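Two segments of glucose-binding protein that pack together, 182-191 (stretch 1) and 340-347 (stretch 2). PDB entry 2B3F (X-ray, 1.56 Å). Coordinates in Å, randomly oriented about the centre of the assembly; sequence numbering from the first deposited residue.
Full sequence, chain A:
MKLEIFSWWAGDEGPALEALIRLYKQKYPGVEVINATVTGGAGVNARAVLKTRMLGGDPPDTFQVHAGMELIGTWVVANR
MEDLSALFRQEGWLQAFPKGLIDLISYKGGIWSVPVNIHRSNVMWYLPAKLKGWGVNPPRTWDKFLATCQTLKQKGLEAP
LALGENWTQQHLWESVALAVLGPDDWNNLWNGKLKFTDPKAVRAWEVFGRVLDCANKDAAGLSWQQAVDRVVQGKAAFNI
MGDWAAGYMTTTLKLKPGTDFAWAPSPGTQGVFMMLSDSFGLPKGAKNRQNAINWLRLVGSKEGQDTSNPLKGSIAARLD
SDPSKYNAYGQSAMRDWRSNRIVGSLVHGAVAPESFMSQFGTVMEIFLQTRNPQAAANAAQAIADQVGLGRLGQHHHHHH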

ATOM      1  N   GLY A 182     -13.491 -13.389   2.226  1.00 20.20           N
ATOM      2  CA  GLY A 182     -13.730 -12.743   3.517  1.00 20.40           C
ATOM      3  C   GLY A 182     -12.441 -12.617   4.319  1.00 20.06           C
ATOM      4  O   GLY A 182     -11.425 -13.258   3.999  1.00 19.25           O
ATOM      5  N   PRO A 183     -12.463 -11.809   5.395  1.00 20.44           N
ATOM      6  CA  PRO A 183     -11.230 -11.525   6.127  1.00 20.79           C
ATOM      7  C   PRO A 183     -10.555 -12.730   6.793  1.00 20.76           C
ATOM      8  O   PRO A 183      -9.317 -12.814   6.844  1.00 19.58           O
ATOM      9  CB  PRO A 183     -11.666 -10.480   7.167  1.00 21.32           C
ATOM     10  CG  PRO A 183     -13.141 -10.601   7.253  1.00 21.00           C
ATOM     11  CD  PRO A 183     -13.625 -11.088   5.938  1.00 20.06           C
ATOM     12  N   ASP A 184     -11.346 -13.672   7.296  1.00 20.86           N
ATOM     13  CA  ASP A 184     -10.762 -14.804   8.000  1.00 21.37           C
ATOM     14  C   ASP A 184      -9.991 -15.710   7.058  1.00 20.65           C
ATOM     15  O   ASP A 184      -8.860 -16.079   7.354  1.00 20.71           O
ATOM     16  CB  ASP A 184     -11.844 -15.597   8.731  1.00 22.68           C
ATOM     17  CG  ASP A 184     -12.374 -14.868   9.961  1.00 25.84           C
ATOM     18  OD1 ASP A 184     -11.603 -14.160  10.640  1.00 29.62           O
ATOM     19  OD2 ASP A 184     -13.579 -15.029  10.250  1.00 33.86           O
ATOM     20  N   ASP A 185     -10.601 -16.081   5.933  1.00 20.59           N
ATOM     21  CA  ASP A 185      -9.918 -16.956   4.973  1.00 20.29           C
ATOM     22  C   ASP A 185      -8.809 -16.216   4.216  1.00 19.22           C
ATOM     23  O   ASP A 185      -7.807 -16.838   3.867  1.00 18.80           O
ATOM     24  CB  ASP A 185     -10.889 -17.634   4.004  1.00 21.14           C
ATOM     25  CG  ASP A 185     -11.372 -18.988   4.503  1.00 22.46           C
ATOM     26  OD1 ASP A 185     -10.784 -19.553   5.448  1.00 23.58           O
ATOM     27  OD2 ASP A 185     -12.352 -19.484   3.926  1.00 25.74           O
ATOM     28  N   TRP A 186      -8.968 -14.909   4.001  1.00 19.02           N
ATOM     29  CA  TRP A 186      -7.820 -14.075   3.562  1.00 18.65           C
ATOM     30  C   TRP A 186      -6.635 -14.287   4.506  1.00 17.91           C
ATOM     31  O   TRP A 186      -5.530 -14.628   4.077  1.00 17.13           O
ATOM     32  CB  TRP A 186      -8.196 -12.592   3.437  1.00 18.13           C
ATOM     33  CG  TRP A 186      -7.011 -11.695   3.230  1.00 17.81           C
ATOM     34  CD1 TRP A 186      -6.406 -10.902   4.161  1.00 17.72           C
ATOM     35  CD2 TRP A 186      -6.285 -11.504   2.010  1.00 16.46           C
ATOM     36  NE1 TRP A 186      -5.334 -10.251   3.606  1.00 16.91           N
ATOM     37  CE2 TRP A 186      -5.242 -10.592   2.281  1.00 16.41           C
ATOM     38  CE3 TRP A 186      -6.405 -12.035   0.721  1.00 17.55           C
ATOM     39  CZ2 TRP A 186      -4.321 -10.183   1.303  1.00 17.37           C
ATOM     40  CZ3 TRP A 186      -5.495 -11.629  -0.258  1.00 16.75           C
ATOM     41  CH2 TRP A 186      -4.470 -10.703   0.039  1.00 16.57           C
ATOM     42  N   ASN A 187      -6.856 -14.122   5.810  1.00 18.88           N
ATOM     43  CA  ASN A 187      -5.781 -14.322   6.793  1.00 19.50           C
ATOM     44  C   ASN A 187      -5.222 -15.734   6.770  1.00 19.37           C
ATOM     45  O   ASN A 187      -4.018 -15.951   7.010  1.00 18.99           O
ATOM     46  CB  ASN A 187      -6.257 -13.983   8.219  1.00 20.10           C
ATOM     47  CG  ASN A 187      -6.517 -12.477   8.423  1.00 21.76           C
ATOM     48  OD1 ASN A 187      -6.178 -11.650   7.574  1.00 22.54           O
ATOM     49  ND2 ASN A 187      -7.118 -12.122   9.562  1.00 21.15           N
ATOM     50  N   ASN A 188      -6.083 -16.692   6.445  1.00 19.89           N
ATOM     51  CA  ASN A 188      -5.672 -18.092   6.412  1.00 20.23           C
ATOM     52  C   ASN A 188      -4.735 -18.439   5.259  1.00 20.02           C
ATOM     53  O   ASN A 188      -4.021 -19.441   5.339  1.00 20.76           O
ATOM     54  CB  ASN A 188      -6.887 -19.015   6.421  1.00 20.60           C
ATOM     55  CG  ASN A 188      -7.575 -19.059   7.784  1.00 22.93           C
ATOM     56  OD1 ASN A 188      -6.951 -18.791   8.814  1.00 24.79           O
ATOM     57  ND2 ASN A 188      -8.871 -19.385   7.786  1.00 22.95           N
ATOM     58  N   LEU A 189      -4.694 -17.613   4.215  1.00 18.91           N
ATOM     59  CA  LEU A 189      -3.692 -17.825   3.172  1.00 19.46           C
ATOM     60  C   LEU A 189      -2.291 -17.640   3.728  1.00 19.47           C
ATOM     61  O   LEU A 189      -1.367 -18.366   3.350  1.00 20.96           O
ATOM     62  CB  LEU A 189      -3.891 -16.866   1.987  1.00 18.60           C
ATOM     63  CG  LEU A 189      -5.158 -17.019   1.162  1.00 19.51           C
ATOM     64  CD1 LEU A 189      -5.306 -15.837   0.192  1.00 18.99           C
ATOM     65  CD2 LEU A 189      -5.158 -18.345   0.407  1.00 20.18           C
ATOM     66  N   TRP A 190      -2.134 -16.670   4.627  1.00 19.57           N
ATOM     67  CA  TRP A 190      -0.806 -16.162   4.988  1.00 20.10           C
ATOM     68  C   TRP A 190      -0.190 -16.899   6.175  1.00 21.15           C
ATOM     69  O   TRP A 190       1.019 -16.841   6.372  1.00 20.56           O
ATOM     70  CB  TRP A 190      -0.883 -14.632   5.186  1.00 19.04           C
ATOM     71  CG  TRP A 190      -1.556 -14.066   4.001  1.00 18.30           C
ATOM     72  CD1 TRP A 190      -2.760 -13.446   3.958  1.00 17.20           C
ATOM     73  CD2 TRP A 190      -1.102 -14.158   2.645  1.00 16.70           C
ATOM     74  NE1 TRP A 190      -3.080 -13.125   2.667  1.00 17.84           N
ATOM     75  CE2 TRP A 190      -2.085 -13.567   1.837  1.00 18.42           C
ATOM     76  CE3 TRP A 190       0.042 -14.685   2.041  1.00 17.46           C
ATOM     77  CZ2 TRP A 190      -1.967 -13.493   0.456  1.00 17.40           C
ATOM     78  CZ3 TRP A 190       0.162 -14.603   0.673  1.00 16.77           C
ATOM     79  CH2 TRP A 190      -0.833 -14.012  -0.106  1.00 17.42           C
ATOM     80  N   ASN A 191      -1.032 -17.614   6.923  1.00 22.74           N
ATOM     81  CA  ASN A 191      -0.577 -18.537   7.978  1.00 23.25           C
ATOM     82  C   ASN A 191      -0.556 -19.986   7.483  1.00 24.09           C
ATOM     83  O   ASN A 191      -0.181 -20.895   8.222  1.00 25.72           O
ATOM     84  CB  ASN A 191      -1.435 -18.374   9.257  1.00 24.17           C
ATOM     85  CG  ASN A 191      -2.920 -18.700   9.043  1.00 24.61           C
ATOM     86  OD1 ASN A 191      -3.258 -19.509   8.195  1.00 24.95           O
ATOM     87  ND2 ASN A 191      -3.801 -18.077   9.831  1.00 25.80           N
ATOM     88  N   ASN A 340     -13.546  -0.584  11.585  1.00 20.55           N
ATOM     89  CA  ASN A 340     -13.592  -1.757  10.726  1.00 19.94           C
ATOM     90  C   ASN A 340     -12.764  -2.927  11.241  1.00 19.74           C
ATOM     91  O   ASN A 340     -11.885  -2.775  12.094  1.00 19.86           O
ATOM     92  CB  ASN A 340     -13.041  -1.396   9.333  1.00 19.88           C
ATOM     93  CG  ASN A 340     -13.977  -0.527   8.507  1.00 21.64           C
ATOM     94  OD1 ASN A 340     -14.849   0.189   9.025  1.00 23.39           O
ATOM     95  ND2 ASN A 340     -13.785  -0.569   7.197  1.00 19.59           N
ATOM     96  N   ARG A 341     -13.034  -4.107  10.696  1.00 19.15           N
ATOM     97  CA  ARG A 341     -12.152  -5.242  10.829  1.00 19.28           C
ATOM     98  C   ARG A 341     -10.905  -4.953   9.996  1.00 18.70           C
ATOM     99  O   ARG A 341     -11.034  -4.545   8.842  1.00 18.82           O
ATOM    100  CB  ARG A 341     -12.849  -6.485  10.275  1.00 19.59           C
ATOM    101  CG  ARG A 341     -11.981  -7.696  10.081  1.00 20.49           C
ATOM    102  CD  ARG A 341     -11.664  -8.395  11.375  1.00 23.42           C
ATOM    103  NE  ARG A 341     -10.779  -9.545  11.179  1.00 24.47           N
ATOM    104  CZ  ARG A 341     -11.168 -10.793  10.887  1.00 25.98           C
ATOM    105  NH1 ARG A 341     -12.447 -11.119  10.752  1.00 27.04           N
ATOM    106  NH2 ARG A 341     -10.239 -11.740  10.734  1.00 28.66           N
ATOM    107  N   ILE A 342      -9.732  -5.168  10.582  1.00 18.50           N
ATOM    108  CA  ILE A 342      -8.457  -4.870   9.920  1.00 17.91           C
ATOM    109  C   ILE A 342      -7.814  -6.158   9.420  1.00 18.17           C
ATOM    110  O   ILE A 342      -7.707  -7.150  10.149  1.00 18.43           O
ATOM    111  CB  ILE A 342      -7.464  -4.154  10.877  1.00 17.83           C
ATOM    112  CG1 ILE A 342      -8.099  -2.925  11.530  1.00 18.42           C
ATOM    113  CG2 ILE A 342      -6.184  -3.771  10.147  1.00 18.12           C
ATOM    114  CD1 ILE A 342      -8.712  -1.977  10.589  1.00 20.19           C
ATOM    115  N   VAL A 343      -7.391  -6.148   8.153  1.00 16.98           N
ATOM    116  CA  VAL A 343      -6.499  -7.194   7.634  1.00 16.39           C
ATOM    117  C   VAL A 343      -5.351  -6.497   6.914  1.00 15.25           C
ATOM    118  O   VAL A 343      -5.394  -5.275   6.718  1.00 15.31           O
ATOM    119  CB  VAL A 343      -7.216  -8.164   6.639  1.00 16.42           C
ATOM    120  CG1 VAL A 343      -8.441  -8.838   7.300  1.00 16.96           C
ATOM    121  CG2 VAL A 343      -7.641  -7.432   5.373  1.00 17.68           C
ATOM    122  N   GLY A 344      -4.348  -7.280   6.528  1.00 15.15           N
ATOM    123  CA  GLY A 344      -3.139  -6.721   5.921  1.00 14.64           C
ATOM    124  C   GLY A 344      -3.095  -6.939   4.417  1.00 14.99           C
ATOM    125  O   GLY A 344      -3.629  -7.925   3.893  1.00 14.78           O
ATOM    126  N   SER A 345      -2.421  -6.007   3.751  1.00 13.85           N
ATOM    127  CA  SER A 345      -2.091  -6.124   2.326  1.00 13.66           C
ATOM    128  C   SER A 345      -0.987  -7.122   2.025  1.00 13.53           C
ATOM    129  O   SER A 345       0.006  -7.210   2.745  1.00 13.16           O
ATOM    130  CB  SER A 345      -1.671  -4.747   1.803  1.00 13.17           C
ATOM    131  OG  SER A 345      -1.252  -4.796   0.443  1.00 12.29           O
ATOM    132  N   LEU A 346      -1.157  -7.846   0.912  1.00 12.70           N
ATOM    133  CA  LEU A 346      -0.087  -8.642   0.304  1.00 13.42           C
ATOM    134  C   LEU A 346       0.871  -7.775  -0.506  1.00 13.24           C
ATOM    135  O   LEU A 346       2.097  -7.853  -0.364  1.00 13.57           O
ATOM    136  CB  LEU A 346      -0.698  -9.689  -0.652  1.00 13.17           C
ATOM    137  CG  LEU A 346       0.231 -10.358  -1.672  1.00 13.67           C
ATOM    138  CD1 LEU A 346       1.325 -11.142  -0.965  1.00 14.51           C
ATOM    139  CD2 LEU A 346      -0.579 -11.266  -2.588  1.00 13.28           C
ATOM    140  N   VAL A 347       0.311  -6.980  -1.415  1.00 12.37           N
ATOM    141  CA  VAL A 347       1.140  -6.271  -2.371  1.00 12.89           C
ATOM    142  C   VAL A 347       2.004  -5.220  -1.675  1.00 12.21           C
ATOM    143  O   VAL A 347       3.097  -4.867  -2.141  1.00 12.60           O
ATOM    144  CB  VAL A 347       0.255  -5.672  -3.488  1.00 13.67           C
ATOM    145  CG1 VAL A 347       1.073  -4.865  -4.466  1.00 13.18           C
ATOM    146  CG2 VAL A 347      -0.497  -6.810  -4.180  1.00 14.15           C
TER

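A helix that packs against an extended strand has a simple problem to solve: its side chains project as knobs at intervals of three or four residues, whereas a strand offers every second side chain. The contact between the helix at 182-190 and the strand at 341-344 of glucose-binding protein is a compact worked example. The two axes run in nearly the same direction, 26° apart, and come within 9.0 Å of each other. Only 418 Å² is buried, both sides summed, so the fit depends on a few well-placed groups.

Alternation on the strand decides what faces the helix. Arg341 and Val343 direct their CA-to-CB bonds toward it, while Ile342 between them points away. From the helix, Pro183, Trp186 and Trp190 point toward the strand and the loop that follows it. The backbones are nearest at Pro183 and Val343, whose CA atoms lie 6.6 Å apart; that closeness suits two compact side chains, and the proline ring meets the valine with Pro183 CB 3.6 Å from Val343 CG1.

Val343 is the central bump. Its CG1 methyl fits between Pro183 and Asn187, one helical turn apart, and its CB lies 3.8 Å from Trp186 CD1. The branched side chain thus occupies the hollow bounded by these three helix residues.

Trp186 is the larger knob going the other way. With chi1 in the t rotamer, its indole extends past Val343 and reaches the strand backbone at Gly344. There the ring nitrogen finds an acceptor close to its own plane: Trp186 NE1 donates a hydrogen bond to Gly344 O over 2.9 Å, which satisfies the polar atom of a buried ring. Gly344 adds no side chain of its own here. The six-membered part of the indole continues toward Leu346, with Trp186 CH2 4.0 Å from Leu346 CB.

Leu346 repeats the knob-and-hollow theme beyond the strand. Its side chain lies across the adjoining ends of the two indoles, which touch each other, and meets the second where Leu346 CD1 lies 3.7 Å from Trp190 CH2. Here the CA atoms of Trp190 and Leu346 are 8.9 Å apart, and the long indole and the leucine together span the wider gap.

At the other end the fit is closed by a polar lid. Arg341 reaches across to the first turn of the helix, and its guanidinium lays one face over the proline ring, with Arg341 NH1 3.6 Å from Pro183 CG. This leaves the edge of the group free for in-plane polar contacts. Asp184, although its CA-to-CB bond points away, brings its carboxylate back to that edge and forms a salt bridge: Arg341 NH2 donates to Asp184 OD1 at 2.8 Å, and a weak bond from Arg341 NH1 to the same Asp184 OD1 measures 3.2 Å.

The general lesson is that small side chains fit where backbones approach and large ones bridge where they diverge.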